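Local coordinates for protein cytochrome c-552 Ks_3358 (Candidatus Kuenenia stuttgartiensis, PDB 5MXZ) that binds a covalently attached heme c and probably serves as a small electron-transfer protein of the cytochrome c family in an anammox bacterium, at residues Arg48-Ile53 / Ala75-Val80. The protein carries 1 engineered substitution. Numbering follows the deposited sequence.
Sequences RIIEQI and ALVPVV. With ZN (zinc ion), chain H; HEC (heme c), chain B; EDO (1,2-ethanediol), chain N.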
ATOM      1  N   ARG A  48       1.727  -5.828  -9.365  1.00 24.38           N
ATOM      2  CA  ARG A  48       1.143  -4.479  -9.438  1.00 24.66           C
ATOM      3  C   ARG A  48       1.279  -3.749  -8.101  1.00 23.48           C
ATOM      4  O   ARG A  48       1.670  -2.575  -8.072  1.00 23.80           O
ATOM      5  CB  ARG A  48      -0.328  -4.535  -9.907  1.00 24.57           C
ATOM      6  CG  ARG A  48      -1.105  -3.217  -9.883  1.00 24.92           C
ATOM      7  CD  ARG A  48      -0.849  -2.308 -11.093  1.00 25.49           C
ATOM      8  NE  ARG A  48       0.445  -1.621 -11.045  1.00 26.58           N
ATOM      9  CZ  ARG A  48       0.707  -0.492 -10.376  1.00 26.67           C
ATOM     10  NH1 ARG A  48      -0.227   0.123  -9.658  1.00 26.65           N
ATOM     11  NH2 ARG A  48       1.926   0.019 -10.408  1.00 26.56           N
ATOM     12  N   ILE A  49       0.976  -4.452  -7.010  1.00 22.98           N
ATOM     13  CA  ILE A  49       1.131  -3.921  -5.652  1.00 22.98           C
ATOM     14  C   ILE A  49       2.597  -3.531  -5.385  1.00 22.93           C
ATOM     15  O   ILE A  49       2.866  -2.407  -4.947  1.00 21.72           O
ATOM     16  CB  ILE A  49       0.573  -4.898  -4.574  1.00 22.84           C
ATOM     17  CG1 ILE A  49      -0.959  -5.051  -4.720  1.00 23.20           C
ATOM     18  CG2 ILE A  49       0.932  -4.433  -3.162  1.00 22.77           C
ATOM     19  CD1 ILE A  49      -1.568  -6.260  -4.022  1.00 23.12           C
ATOM     20  N   ILE A  50       3.519  -4.446  -5.692  1.00 22.97           N
ATOM     21  CA  ILE A  50       4.965  -4.231  -5.512  1.00 23.90           C
ATOM     22  C   ILE A  50       5.458  -3.044  -6.349  1.00 24.11           C
ATOM     23  O   ILE A  50       6.159  -2.166  -5.823  1.00 24.16           O
ATOM     24  CB  ILE A  50       5.778  -5.535  -5.778  1.00 24.87           C
ATOM     25  CG1 ILE A  50       5.509  -6.554  -4.660  1.00 25.91           C
ATOM     26  CG2 ILE A  50       7.280  -5.260  -5.873  1.00 24.72           C
ATOM     27  CD1 ILE A  50       5.674  -8.010  -5.065  1.00 27.73           C
ATOM     28  N   GLU A  51       5.067  -3.004  -7.624  1.00 23.84           N
ATOM     29  CA  GLU A  51       5.442  -1.895  -8.508  1.00 24.89           C
ATOM     30  C   GLU A  51       4.945  -0.555  -7.962  1.00 24.19           C
ATOM     31  O   GLU A  51       5.692   0.430  -7.969  1.00 23.53           O
ATOM     32  CB  GLU A  51       4.943  -2.105  -9.942  1.00 26.51           C
ATOM     33  CG  GLU A  51       5.549  -1.101 -10.920  1.00 28.76           C
ATOM     34  CD  GLU A  51       4.978  -1.165 -12.324  1.00 30.56           C
ATOM     35  OE1 GLU A  51       5.781  -1.142 -13.282  1.00 31.46           O
ATOM     36  OE2 GLU A  51       3.738  -1.207 -12.478  1.00 31.54           O
ATOM     37  N   GLN A  52       3.704  -0.542  -7.474  1.00 23.47           N
ATOM     38  CA  GLN A  52       3.109   0.668  -6.905  1.00 23.70           C
ATOM     39  C   GLN A  52       3.879   1.184  -5.696  1.00 23.85           C
ATOM     40  O   GLN A  52       4.131   2.385  -5.605  1.00 25.02           O
ATOM     41  CB  GLN A  52       1.634   0.462  -6.568  1.00 23.67           C
ATOM     42  CG  GLN A  52       0.944   1.736  -6.082  1.00 23.33           C
ATOM     43  CD  GLN A  52       0.812   2.800  -7.160  1.00 23.77           C
ATOM     44  OE1 GLN A  52       0.577   2.491  -8.336  1.00 24.71           O
ATOM     45  NE2 GLN A  52       0.966   4.061  -6.765  1.00 23.09           N
ATOM     46  N   ILE A  53       4.255   0.285  -4.780  1.00 23.28           N
ATOM     47  CA  ILE A  53       5.066   0.663  -3.610  1.00 23.33           C
ATOM     48  C   ILE A  53       6.434   1.182  -4.086  1.00 23.73           C
ATOM     49  O   ILE A  53       6.885   2.238  -3.641  1.00 23.02           O
ATOM     50  CB  ILE A  53       5.230  -0.499  -2.595  1.00 22.72           C
ATOM     51  CG1 ILE A  53       3.855  -1.015  -2.150  1.00 23.72           C
ATOM     52  CG2 ILE A  53       6.067  -0.071  -1.382  1.00 22.88           C
ATOM     53  CD1 ILE A  53       3.856  -2.412  -1.557  1.00 22.81           C
ATOM     54  N   ALA A  75       6.957  -7.858   1.998  1.00 25.81           N
ATOM     55  CA  ALA A  75       6.303  -8.017   3.309  1.00 26.26           C
ATOM     56  C   ALA A  75       5.016  -7.190   3.468  1.00 26.59           C
ATOM     57  O   ALA A  75       4.148  -7.532   4.280  1.00 27.12           O
ATOM     58  CB  ALA A  75       7.277  -7.691   4.426  1.00 26.42           C
ATOM     59  N   LEU A  76       4.907  -6.110   2.695  1.00 26.05           N
ATOM     60  CA  LEU A  76       3.711  -5.258   2.694  1.00 26.09           C
ATOM     61  C   LEU A  76       2.528  -5.849   1.923  1.00 26.30           C
ATOM     62  O   LEU A  76       1.384  -5.438   2.141  1.00 27.15           O
ATOM     63  CB  LEU A  76       4.049  -3.853   2.165  1.00 25.75           C
ATOM     64  CG  LEU A  76       4.799  -2.910   3.114  1.00 25.78           C
ATOM     65  CD1 LEU A  76       5.465  -1.800   2.321  1.00 25.38           C
ATOM     66  CD2 LEU A  76       3.886  -2.328   4.189  1.00 25.74           C
ATOM     67  N   VAL A  77       2.797  -6.799   1.024  1.00 26.28           N
ATOM     68  CA  VAL A  77       1.736  -7.415   0.198  1.00 26.12           C
ATOM     69  C   VAL A  77       0.619  -8.071   1.051  1.00 26.77           C
ATOM     70  O   VAL A  77      -0.548  -7.719   0.852  1.00 28.17           O
ATOM     71  CB  VAL A  77       2.281  -8.348  -0.930  1.00 25.88           C
ATOM     72  CG1 VAL A  77       1.147  -9.001  -1.717  1.00 25.74           C
ATOM     73  CG2 VAL A  77       3.169  -7.571  -1.890  1.00 25.40           C
ATOM     74  N   PRO A  78       0.961  -8.975   2.014  1.00 26.98           N
ATOM     75  CA  PRO A  78      -0.133  -9.556   2.826  1.00 27.63           C
ATOM     76  C   PRO A  78      -0.864  -8.560   3.738  1.00 28.18           C
ATOM     77  O   PRO A  78      -1.967  -8.861   4.207  1.00 28.23           O
ATOM     78  CB  PRO A  78       0.561 -10.646   3.653  1.00 28.44           C
ATOM     79  CG  PRO A  78       2.006 -10.316   3.622  1.00 28.42           C
ATOM     80  CD  PRO A  78       2.254  -9.630   2.315  1.00 27.66           C
ATOM     81  N   VAL A  79      -0.256  -7.398   3.987  1.00 27.59           N
ATOM     82  CA  VAL A  79      -0.932  -6.314   4.706  1.00 27.97           C
ATOM     83  C   VAL A  79      -2.000  -5.669   3.804  1.00 27.48           C
ATOM     84  O   VAL A  79      -3.161  -5.540   4.207  1.00 27.21           O
ATOM     85  CB  VAL A  79       0.065  -5.266   5.265  1.00 28.30           C
ATOM     86  CG1 VAL A  79      -0.680  -4.161   6.002  1.00 28.93           C
ATOM     87  CG2 VAL A  79       1.078  -5.925   6.197  1.00 29.45           C
ATOM     88  N   VAL A  80      -1.597  -5.291   2.589  1.00 27.18           N
ATOM     89  CA  VAL A  80      -2.496  -4.736   1.564  1.00 27.16           C
ATOM     90  C   VAL A  80      -3.661  -5.700   1.281  1.00 27.55           C
ATOM     91  O   VAL A  80      -4.820  -5.274   1.141  1.00 26.90           O
ATOM     92  CB  VAL A  80      -1.719  -4.383   0.263  1.00 26.19           C
ATOM     93  CG1 VAL A  80      -2.659  -4.072  -0.896  1.00 24.77           C
ATOM     94  CG2 VAL A  80      -0.772  -3.208   0.498  1.00 26.77           C
TER
HETATM   95 ZN    ZN H 206       3.273  -1.431 -14.971  1.00 97.49          ZN
HETATM   96 FE   HEC B 200      -0.339   4.199  -1.763  1.00 23.46          FE
HETATM   97  CHA HEC B 200      -2.144   3.704  -4.649  1.00 23.76           C
HETATM   98  CHB HEC B 200       0.025   0.805  -1.367  1.00 23.25           C
HETATM   99  CHC HEC B 200       1.936   4.782   0.763  1.00 23.15           C
HETATM  100  CHD HEC B 200      -1.349   7.464  -1.665  1.00 23.22           C
HETATM  101  NA  HEC B 200      -0.940   2.524  -2.856  1.00 23.03           N
HETATM  102  C1A HEC B 200      -1.721   2.491  -3.945  1.00 24.33           C
HETATM  103  C2A HEC B 200      -2.014   1.144  -4.476  1.00 23.66           C
HETATM  104  C3A HEC B 200      -1.362   0.261  -3.502  1.00 23.26           C
HETATM  105  C4A HEC B 200      -0.749   1.229  -2.552  1.00 23.50           C
HETATM  106  CMA HEC B 200      -1.318  -1.250  -3.493  1.00 23.08           C
HETATM  107  CAA HEC B 200      -2.852   0.823  -5.686  1.00 24.48           C
HETATM  108  CBA HEC B 200      -2.170   0.273  -6.910  1.00 25.28           C
HETATM  109  CGA HEC B 200      -3.273  -0.169  -7.852  1.00 25.88           C
HETATM  110  O1A HEC B 200      -4.477   0.009  -7.561  1.00 25.55           O
HETATM  111  O2A HEC B 200      -2.935  -0.709  -8.913  1.00 27.66           O
HETATM  112  NB  HEC B 200       0.821   2.987  -0.515  1.00 23.41           N
HETATM  113  C1B HEC B 200       0.835   1.631  -0.464  1.00 23.34           C
HETATM  114  C2B HEC B 200       1.752   1.028   0.545  1.00 24.09           C
HETATM  115  C3B HEC B 200       2.305   2.245   1.153  1.00 24.05           C
HETATM  116  C4B HEC B 200       1.663   3.373   0.457  1.00 23.65           C
HETATM  117  CMB HEC B 200       2.008  -0.424   0.857  1.00 24.59           C
HETATM  118  CAB HEC B 200       3.310   2.348   2.222  1.00 25.50           C
HETATM  119  CBB HEC B 200       4.708   1.893   1.864  1.00 25.11           C
HETATM  120  NC  HEC B 200       0.230   5.866  -0.638  1.00 22.98           N
HETATM  121  C1C HEC B 200       1.109   5.933   0.382  1.00 23.48           C
HETATM  122  C2C HEC B 200       1.247   7.272   1.027  1.00 23.16           C
HETATM  123  C3C HEC B 200       0.260   8.053   0.267  1.00 23.52           C
HETATM  124  C4C HEC B 200      -0.318   7.094  -0.696  1.00 23.85           C
HETATM  125  CMC HEC B 200       2.153   7.688   2.159  1.00 23.68           C
HETATM  126  CAC HEC B 200      -0.122   9.487   0.459  1.00 24.42           C
HETATM  127  CBC HEC B 200       0.927  10.555   0.286  1.00 24.97           C
HETATM  128  ND  HEC B 200      -1.524   5.394  -2.985  1.00 23.83           N
HETATM  129  C1D HEC B 200      -1.837   6.692  -2.815  1.00 24.05           C
HETATM  130  C2D HEC B 200      -2.700   7.278  -3.863  1.00 23.87           C
HETATM  131  C3D HEC B 200      -2.944   6.137  -4.756  1.00 23.76           C
HETATM  132  C4D HEC B 200      -2.181   5.055  -4.101  1.00 23.82           C
HETATM  133  CMD HEC B 200      -3.221   8.686  -3.979  1.00 23.29           C
HETATM  134  CAD HEC B 200      -3.723   6.068  -6.040  1.00 23.92           C
HETATM  135  CBD HEC B 200      -2.655   6.135  -7.144  1.00 24.50           C
HETATM  136  CGD HEC B 200      -2.707   5.009  -8.166  1.00 25.64           C
HETATM  137  O1D HEC B 200      -1.998   5.111  -9.196  1.00 25.98           O
HETATM  138  O2D HEC B 200      -3.439   4.007  -7.986  1.00 24.97           O
HETATM  139  C1  EDO N 212      -6.023  -3.558   5.173  1.00 48.49           C
HETATM  140  O1  EDO N 212      -6.088  -3.828   3.768  1.00 48.42           O
HETATM  141  C2  EDO N 212      -4.802  -2.693   5.468  1.00 48.84           C
HETATM  142  O2  EDO N 212      -4.884  -1.489   4.699  1.00 49.87           O
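Ile49, Ile50 and Ile53 of helix 46-55 meet Leu76, Val77 and Val80 through carbon alone, and the heme c lies against the same hydrophobic seam, a compact example of a cytochrome c core built onto its cofactor. Just before the first of these isoleucines, Arg48 serves the heme instead: its chain, bent at chi2 (81°) and chi3 (-76°), brings NH1 to propionate oxygen O2A of the heme at 2.9 Å. The same NH1 gives a nearly straight bond (174°) to an in-plane lone pair of Gln52 OE1, while NH2 forms a salt bridge with Glu51 OE2, which also binds a zinc ion at 2.5 Å. Ile49 then sends its two branches to different partners. CD1 meets Val80 CG1 tip to tip at 4.0 Å, and CG2 lies between Val77 CG2 and the heme methyl CMA. Ile50 crosses Val77 at about a right angle, its CG1 3.8 Å from Val77 CG2, a methyl that thus touches two successive isoleucines. One turn on from Arg48, Gln52 lays CG 3.4 Å from heme C2A, and its NE2 is hydrogen-bonded to Thr57. Ile53 closes the row: CD1 touches Leu76 CB. Ile53 CD1 also lies 3.6 Å from the heme methyl CMB, which Val80 CG2 approaches too. Leu76 packs on Leu8 and Phe9, linking the seam to helix 5-12. Trp40 and Thr57 also hydrogen-bond the heme. With no hydrogen bond between the segments, their cohesion is apolar, whereas the polar hold that the two have on the propionate, probably strengthened by the arginine's charge, is that of Arg48.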